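PDB 3SIG: poly(ADP-ribose) glycohydrolase from Thermomonospora curvata, which hydrolyses the ribose–ribose glycosidic bonds of poly(ADP-ribose), releasing ADP-ribose, which is held in its pocket in this crystal structure. Local coordinates for residues A205-H210 / G248-V253; G198-V203 / A237-D242; R80-G83 / Q88-C91. All coordinates share one frame; numbering follows the deposited sequence.

The three contacts fasten helices to the mixed sheet, or to each other, in a macrodomain-like fold. Interactions 1 and 2 share helix 189-209, their centres lie about 11 Å apart, and they meet where Phe250 CD2 rests 4.0 Å from Leu240 CD2. Interaction 3 reaches the same sheet as interaction 1, and these two join where His252 CE1 packs 3.7 Å from Leu81 CD1, with about 13 Å between centres. Interactions 2 and 3 do not touch, and their centres are about 20 Å apart. The side chains of Ala200 (interaction 2) and Val89 (interaction 3) stand about 12 Å and about 13 Å from the bound ADP-ribose.

Interaction 1 (A205-H210 / G248-V253)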
loop_
_atom_site.group_PDB
_atom_site.type_symbol
_atom_site.label_atom_id
_atom_site.label_comp_id
_atom_site.label_asym_id
_atom_site.label_seq_id
_atom_site.Cartn_x
_atom_site.Cartn_y
_atom_site.Cartn_z
ATOM N N ALA A 205 7.250 2.761 -11.238
ATOM C CA ALA A 205 7.142 3.787 -12.264
ATOM C C ALA A 205 6.107 4.826 -11.872
ATOM O O ALA A 205 6.337 6.023 -12.120
ATOM C CB ALA A 205 6.802 3.173 -13.621
ATOM N N ALA A 206 4.970 4.406 -11.354
ATOM C CA ALA A 206 3.945 5.373 -10.966
ATOM C C ALA A 206 4.441 6.252 -9.840
ATOM O O ALA A 206 4.220 7.473 -9.863
ATOM C CB ALA A 206 2.694 4.669 -10.572
ATOM N N ALA A 207 5.144 5.675 -8.875
ATOM C CA ALA A 207 5.677 6.460 -7.744
ATOM C C ALA A 207 6.640 7.519 -8.250
ATOM O O ALA A 207 6.576 8.699 -7.857
ATOM C CB ALA A 207 6.379 5.559 -6.755
ATOM N N ARG A 208 7.529 7.142 -9.158
ATOM C CA ARG A 208 8.538 8.060 -9.629
ATOM C C ARG A 208 7.895 9.133 -10.514
ATOM O O ARG A 208 8.286 10.324 -10.447
ATOM C CB ARG A 208 9.624 7.317 -10.403
ATOM C CG ARG A 208 10.910 8.162 -10.607
ATOM C CD ARG A 208 11.524 8.629 -9.260
ATOM N NE ARG A 208 12.581 9.633 -9.417
ATOM C CZ ARG A 208 12.377 10.954 -9.459
ATOM N NH1 ARG A 208 11.146 11.460 -9.355
ATOM N NH2 ARG A 208 13.412 11.781 -9.605
ATOM N N HIS A 209 6.941 8.748 -11.351
ATOM C CA HIS A 209 6.212 9.658 -12.238
ATOM C C HIS A 209 5.512 10.753 -11.436
ATOM O O HIS A 209 5.398 11.889 -11.908
ATOM C CB HIS A 209 5.174 8.864 -13.049
ATOM C CG HIS A 209 4.319 9.687 -13.965
ATOM N ND1 HIS A 209 4.820 10.360 -15.059
ATOM C CD2 HIS A 209 2.982 9.882 -13.978
ATOM C CE1 HIS A 209 3.828 10.970 -15.684
ATOM N NE2 HIS A 209 2.704 10.698 -15.048
ATOM N N HIS A 210 5.025 10.424 -10.241
ATOM C CA HIS A 210 4.343 11.376 -9.391
ATOM C C HIS A 210 5.301 12.072 -8.449
ATOM O O HIS A 210 4.832 12.747 -7.513
ATOM C CB HIS A 210 3.176 10.717 -8.677
ATOM C CG HIS A 210 1.978 10.605 -9.547
ATOM N ND1 HIS A 210 1.639 9.486 -10.265
ATOM C CD2 HIS A 210 1.079 11.556 -9.885
ATOM C CE1 HIS A 210 0.559 9.744 -10.986
ATOM N NE2 HIS A 210 0.198 10.986 -10.769
ATOM N N GLY A 248 19.156 3.522 -8.072
ATOM C CA GLY A 248 19.503 4.910 -7.837
ATOM C C GLY A 248 18.436 5.950 -8.099
ATOM O O GLY A 248 18.698 7.134 -7.940
ATOM N N ARG A 249 17.220 5.535 -8.459
ATOM C CA ARG A 249 16.178 6.469 -8.827
ATOM C C ARG A 249 15.351 6.976 -7.657
ATOM O O ARG A 249 14.645 7.982 -7.767
ATOM C CB ARG A 249 15.262 5.853 -9.872
ATOM C CG ARG A 249 15.985 5.630 -11.171
ATOM C CD ARG A 249 15.037 5.468 -12.332
ATOM N NE ARG A 249 15.734 4.836 -13.445
ATOM C CZ ARG A 249 16.588 5.458 -14.251
ATOM N NH1 ARG A 249 16.848 6.748 -14.080
ATOM N NH2 ARG A 249 17.179 4.790 -15.232
ATOM N N PHE A 250 15.407 6.267 -6.544
ATOM C CA PHE A 250 14.739 6.728 -5.345
ATOM C C PHE A 250 15.803 7.177 -4.346
ATOM O O PHE A 250 16.944 6.702 -4.371
ATOM C CB PHE A 250 13.824 5.646 -4.752
ATOM C CG PHE A 250 12.711 5.273 -5.666
ATOM C CD1 PHE A 250 11.617 6.115 -5.797
ATOM C CD2 PHE A 250 12.792 4.164 -6.467
ATOM C CE1 PHE A 250 10.581 5.821 -6.679
ATOM C CE2 PHE A 250 11.745 3.847 -7.355
ATOM C CZ PHE A 250 10.657 4.675 -7.480
ATOM N N ALA A 251 15.433 8.102 -3.478
ATOM C CA ALA A 251 16.337 8.546 -2.395
ATOM C C ALA A 251 16.367 7.550 -1.233
ATOM O O ALA A 251 17.397 7.302 -0.622
ATOM C CB ALA A 251 15.938 9.927 -1.895
ATOM N N HIS A 252 15.214 6.969 -0.906
ATOM C CA HIS A 252 15.062 6.150 0.291
ATOM C C HIS A 252 13.915 5.175 0.070
ATOM O O HIS A 252 12.820 5.574 -0.346
ATOM C CB HIS A 252 14.757 7.076 1.459
ATOM C CG HIS A 252 14.780 6.446 2.819
ATOM N ND1 HIS A 252 14.551 7.192 3.959
ATOM C CD2 HIS A 252 14.970 5.173 3.242
ATOM C CE1 HIS A 252 14.595 6.408 5.020
ATOM N NE2 HIS A 252 14.870 5.182 4.618
ATOM N N VAL A 253 14.211 3.901 0.247
ATOM C CA VAL A 253 13.203 2.844 0.201
ATOM C C VAL A 253 13.259 2.090 1.502
ATOM O O VAL A 253 14.341 1.599 1.904
ATOM C CB VAL A 253 13.474 1.873 -0.928
ATOM C CG1 VAL A 253 12.486 0.708 -0.910
ATOM C CG2 VAL A 253 13.411 2.606 -2.293
#
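Ala207 and Arg208, in the last turn of helix 189-209, meet Arg249 and Phe250 in the loop that leads into strand 252-256. This is one seam of the macrodomain-like alpha/beta fold, where the C-terminal part of a helix lies against the approach to a strand of the mixed sheet. Along the helix, Ala205 faces another way, toward Phe246 and toward Leu52 and Leu53 of helix 46-54, and so ties the same turn to a different neighbour. Ala207 is the first residue to reach across: its CB lies 4.2 Å from CE1 of the Phe250 ring. That ring and Ala207 both pack on Leu215 of the adjoining strand 214-217, so the small methyl joins a buried apolar cluster. Arg208 carries more of the contact and shows how one long side chain can be apolar at its root and polar beyond. CG stands anti to the backbone N (chi1 -165°), and a bend at chi2 takes the chain past the aromatic ring, with CD 3.9 Å from Phe250 CE1. The two side chains slide past each other in opposite directions, guanidinium and ring planes 51° apart. NE then reaches the Arg249 carbonyl oxygen at 3.1 Å, but the bond is weak, its N-H...O angle only 123°. With an alanine here, the Arg249 carbonyl would probably lose only a weak donor, and the CE1 corner of Phe250 be left with a gap where the CD methylene now lies. The Arg249 guanidinium leads away, its NE bonded to Pro245 O. At the helix end His210, stacked on Tyr149, turns back: its ND1 lies 3.3 Å from Ala206 O, which sits at the edge of the imidazole in its plane, while His210 N approaches that oxygen from the opposite face of the carbonyl.

Interaction 2 (G198-V203 / A237-D242)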
loop_
_atom_site.group_PDB
_atom_site.type_symbol
_atom_site.label_atom_id
_atom_site.label_comp_id
_atom_site.label_asym_id
_atom_site.label_seq_id
_atom_site.Cartn_x
_atom_site.Cartn_y
_atom_site.Cartn_z
ATOM N N GLY A 198 6.706 -7.479 -13.501
ATOM C CA GLY A 198 6.038 -6.489 -14.325
ATOM C C GLY A 198 5.219 -5.508 -13.518
ATOM O O GLY A 198 5.188 -4.288 -13.771
ATOM N N ARG A 199 4.502 -6.034 -12.543
ATOM C CA ARG A 199 3.612 -5.232 -11.719
ATOM C C ARG A 199 4.369 -4.343 -10.765
ATOM O O ARG A 199 4.069 -3.167 -10.646
ATOM C CB ARG A 199 2.614 -6.160 -11.002
ATOM C CG ARG A 199 1.413 -5.459 -10.391
ATOM C CD ARG A 199 0.325 -6.443 -10.014
ATOM N NE ARG A 199 -0.161 -7.160 -11.194
ATOM C CZ ARG A 199 -0.938 -8.220 -11.151
ATOM N NH1 ARG A 199 -1.265 -8.821 -12.286
ATOM N NH2 ARG A 199 -1.327 -8.732 -10.012
ATOM N N ALA A 200 5.354 -4.900 -10.082
ATOM C CA ALA A 200 6.200 -4.082 -9.219
ATOM C C ALA A 200 6.933 -2.987 -9.991
ATOM O O ALA A 200 7.060 -1.854 -9.498
ATOM C CB ALA A 200 7.211 -4.951 -8.476
ATOM N N ALA A 201 7.349 -3.271 -11.208
ATOM C CA ALA A 201 7.995 -2.244 -11.988
ATOM C C ALA A 201 7.031 -1.086 -12.242
ATOM O O ALA A 201 7.423 0.091 -12.241
ATOM C CB ALA A 201 8.483 -2.791 -13.289
ATOM N N LYS A 202 5.769 -1.416 -12.502
ATOM C CA LYS A 202 4.745 -0.404 -12.744
ATOM C C LYS A 202 4.402 0.404 -11.493
ATOM O O LYS A 202 4.163 1.621 -11.561
ATOM C CB LYS A 202 3.507 -1.071 -13.396
ATOM C CG LYS A 202 3.774 -1.526 -14.779
ATOM C CD LYS A 202 2.615 -2.290 -15.401
ATOM C CE LYS A 202 2.896 -2.594 -16.863
ATOM N NZ LYS A 202 1.759 -3.302 -17.510
ATOM N N VAL A 203 4.378 -0.248 -10.344
ATOM C CA VAL A 203 4.219 0.471 -9.088
ATOM C C VAL A 203 5.344 1.506 -8.910
ATOM O O VAL A 203 5.079 2.681 -8.564
ATOM C CB VAL A 203 4.259 -0.531 -7.898
ATOM C CG1 VAL A 203 4.396 0.201 -6.576
ATOM C CG2 VAL A 203 3.000 -1.398 -7.890
ATOM N N ALA A 237 14.462 -6.554 -5.473
ATOM C CA ALA A 237 15.913 -6.454 -5.630
ATOM C C ALA A 237 16.341 -6.332 -7.078
ATOM O O ALA A 237 17.244 -5.546 -7.400
ATOM C CB ALA A 237 16.605 -7.665 -5.009
ATOM N N GLY A 238 15.745 -7.106 -7.960
ATOM C CA GLY A 238 16.088 -7.015 -9.365
ATOM C C GLY A 238 15.777 -5.655 -9.970
ATOM O O GLY A 238 16.439 -5.222 -10.917
ATOM N N LEU A 239 14.793 -4.961 -9.425
ATOM C CA LEU A 239 14.421 -3.638 -9.899
ATOM C C LEU A 239 15.299 -2.542 -9.313
ATOM O O LEU A 239 15.592 -1.543 -9.993
ATOM C CB LEU A 239 12.951 -3.350 -9.551
ATOM C CG LEU A 239 11.966 -4.222 -10.339
ATOM C CD1 LEU A 239 10.549 -4.128 -9.713
ATOM C CD2 LEU A 239 11.926 -3.920 -11.814
ATOM N N LEU A 240 15.754 -2.742 -8.076
ATOM C CA LEU A 240 16.430 -1.667 -7.339
ATOM C C LEU A 240 17.932 -1.850 -7.226
ATOM O O LEU A 240 18.638 -0.865 -6.977
ATOM C CB LEU A 240 15.866 -1.553 -5.918
ATOM C CG LEU A 240 14.421 -1.082 -5.849
ATOM C CD1 LEU A 240 13.852 -1.401 -4.472
ATOM C CD2 LEU A 240 14.274 0.409 -6.149
ATOM N N LEU A 241 18.423 -3.064 -7.430
ATOM C CA LEU A 241 19.850 -3.382 -7.218
ATOM C C LEU A 241 20.487 -3.885 -8.504
ATOM O O LEU A 241 19.833 -4.092 -9.521
ATOM C CB LEU A 241 19.999 -4.463 -6.145
ATOM C CG LEU A 241 19.375 -4.189 -4.787
ATOM C CD1 LEU A 241 19.603 -5.334 -3.794
ATOM C CD2 LEU A 241 19.915 -2.923 -4.225
ATOM N N ASP A 242 21.803 -4.079 -8.458
ATOM C CA ASP A 242 22.596 -4.593 -9.571
ATOM C C ASP A 242 22.246 -3.978 -10.914
ATOM O O ASP A 242 22.072 -4.695 -11.908
ATOM C CB ASP A 242 22.509 -6.117 -9.649
ATOM C CG ASP A 242 23.623 -6.724 -10.520
ATOM O OD1 ASP A 242 24.728 -6.137 -10.614
ATOM O OD2 ASP A 242 23.409 -7.804 -11.132
#
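Leu239 is the single residue of segment 237-242 that touches segment 198-203, and it does so by pushing both branches of its isobutyl group against two alanines. CD1 lies 3.7 Å from Ala200 CB and 3.6 Å from Ala201 N, resting over the helix backbone where the neighbouring residues are small. CD2 takes the next place along, 3.9 Å from Ala201 CB. With CG anti to the carbonyl carbon (chi1 -68°), the side chain extends from its own helix to the facing one, and both methyls are put to use. The alanines bring the backbones close, to 6.9 Å between the CA atoms of Ala201 and Leu239. No hydrogen bond crosses the contact; it holds by apolar fit alone, and all three participants are buried.

The two helices pack side by side against the mixed sheet: helix 229-240 forms the beta-alpha-beta crossover between the adjacent parallel strands 214-217 and 252-256, and helix 189-209 precedes the first of them. Pro245 packs on Leu239 and Leu53 on Ala201, extending the apolar cluster.

Away from this core the contact loosens quickly. Helix 229-240 ends at Leu240, one residue beyond Leu239: partly exposed Leu241 has left helical geometry, although its N still bonds to Ala237 O at 2.7 Å, and Asp242 is exposed to solvent. In segment 198-203, partly exposed Lys202 has its charged end engaged elsewhere, in a salt bridge from NZ to Asp145. Arg199 is buried on another face of the helix, its NE bonded to the other carboxylate oxygen of Asp145.

Interaction 3 (R80-G83 / Q88-C91); sequences RLTG and QVAC
Val89 faces Leu81 and Thr82, the valine in the segment that runs into strand 90-94 and the other two in helix 74-84, which a short connection joins to it. This helix is the middle of a beta-alpha-beta crossover: it follows strand 66-70, at the border of the sheet, and delivers the chain to the parallel strand 90-94 in the interior.

The apolar part is one methyl against a methylene. Val89 CG2, anti to the carbonyl carbon while CG1 is anti to the backbone N (chi1 174°), comes 3.8 Å from Leu81 CB. The valine also packs on Val216 of the neighbouring strand, and Leu81 reaches on to His252 and Val254, so this pair belongs to a larger layer between helix and sheet.

The same CG2 makes a van der Waals contact with a polar atom, Thr82 OG1, again at 3.8 Å.

The polar part runs through a water. It donates to Thr82 OG1 at 2.8 Å and accepts from Val89 N at 2.9 Å, so it links the helix side chain to the strand-side backbone without a direct hydrogen bond between the two segments. The threonine hydroxyl has a second bond inside its helix, to Ala78 O.

Because Thr82 OG1 gives its proton to that carbonyl, it meets the water as an acceptor, and the water in turn serves the backbone: the N-H of buried Val89 is satisfied by one ordered water, while dispersion forces do the rest of the joining.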
loop_
_atom_site.group_PDB
_atom_site.type_symbol
_atom_site.label_atom_id
_atom_site.label_comp_id
_atom_site.label_asym_id
_atom_site.label_seq_id
_atom_site.Cartn_x
_atom_site.Cartn_y
_atom_site.Cartn_z
ATOM N N ARG A 80 7.540 8.063 10.285
ATOM C CA ARG A 80 8.936 8.356 10.575
ATOM C C ARG A 80 9.553 9.172 9.451
ATOM O O ARG A 80 10.208 10.195 9.682
ATOM C CB ARG A 80 9.708 7.066 10.828
ATOM C CG ARG A 80 11.194 7.281 10.991
ATOM C CD ARG A 80 11.952 6.017 11.402
ATOM N NE ARG A 80 11.793 4.903 10.457
ATOM C CZ ARG A 80 12.622 4.635 9.454
ATOM N NH1 ARG A 80 13.687 5.395 9.219
ATOM N NH2 ARG A 80 12.401 3.591 8.674
ATOM N N LEU A 81 9.389 8.716 8.224
ATOM C CA LEU A 81 9.956 9.424 7.092
ATOM C C LEU A 81 9.329 10.806 6.916
ATOM O O LEU A 81 10.025 11.768 6.594
ATOM C CB LEU A 81 9.805 8.593 5.826
ATOM C CG LEU A 81 10.936 7.598 5.526
ATOM C CD1 LEU A 81 11.286 6.648 6.673
ATOM C CD2 LEU A 81 10.610 6.824 4.236
ATOM N N THR A 82 8.031 10.916 7.139
ATOM C CA THR A 82 7.338 12.174 6.920
ATOM C C THR A 82 7.813 13.220 7.935
ATOM O O THR A 82 7.932 14.398 7.590
ATOM C CB THR A 82 5.825 11.967 7.024
ATOM O OG1 THR A 82 5.410 11.117 5.968
ATOM C CG2 THR A 82 5.093 13.299 6.876
ATOM N N GLY A 83 8.200 12.804 9.124
ATOM C CA GLY A 83 8.689 13.744 10.130
ATOM C C GLY A 83 10.066 14.299 9.775
ATOM O O GLY A 83 10.475 15.360 10.299
ATOM N N GLN A 88 6.528 14.421 0.109
ATOM C CA GLN A 88 5.509 13.417 0.416
ATOM C C GLN A 88 5.960 11.981 0.096
ATOM O O GLN A 88 6.433 11.706 -1.019
ATOM C CB GLN A 88 4.257 13.757 -0.341
ATOM C CG GLN A 88 3.049 12.969 0.086
ATOM C CD GLN A 88 1.797 13.424 -0.646
ATOM O OE1 GLN A 88 1.349 12.769 -1.583
ATOM N NE2 GLN A 88 1.251 14.553 -0.251
ATOM N N VAL A 89 5.815 11.098 1.063
ATOM C CA VAL A 89 6.223 9.711 0.946
ATOM C C VAL A 89 5.122 8.939 0.223
ATOM O O VAL A 89 3.932 9.263 0.380
ATOM C CB VAL A 89 6.419 9.136 2.370
ATOM C CG1 VAL A 89 6.716 7.641 2.373
ATOM C CG2 VAL A 89 7.519 9.903 3.094
ATOM N N ALA A 90 5.482 7.941 -0.568
ATOM C CA ALA A 90 4.498 7.017 -1.174
ATOM C C ALA A 90 4.606 5.655 -0.538
ATOM O O ALA A 90 5.700 5.145 -0.288
ATOM C CB ALA A 90 4.717 6.907 -2.682
ATOM N N CYS A 91 3.457 5.031 -0.293
ATOM C CA CYS A 91 3.337 3.725 0.321
ATOM C C CYS A 91 2.549 2.760 -0.530
ATOM O O CYS A 91 1.494 3.124 -1.052
ATOM C CB CYS A 91 2.555 3.886 1.638
ATOM S SG CYS A 91 3.259 4.965 2.876
HETATM O O HOH W 1 4.566 12.000 3.482
#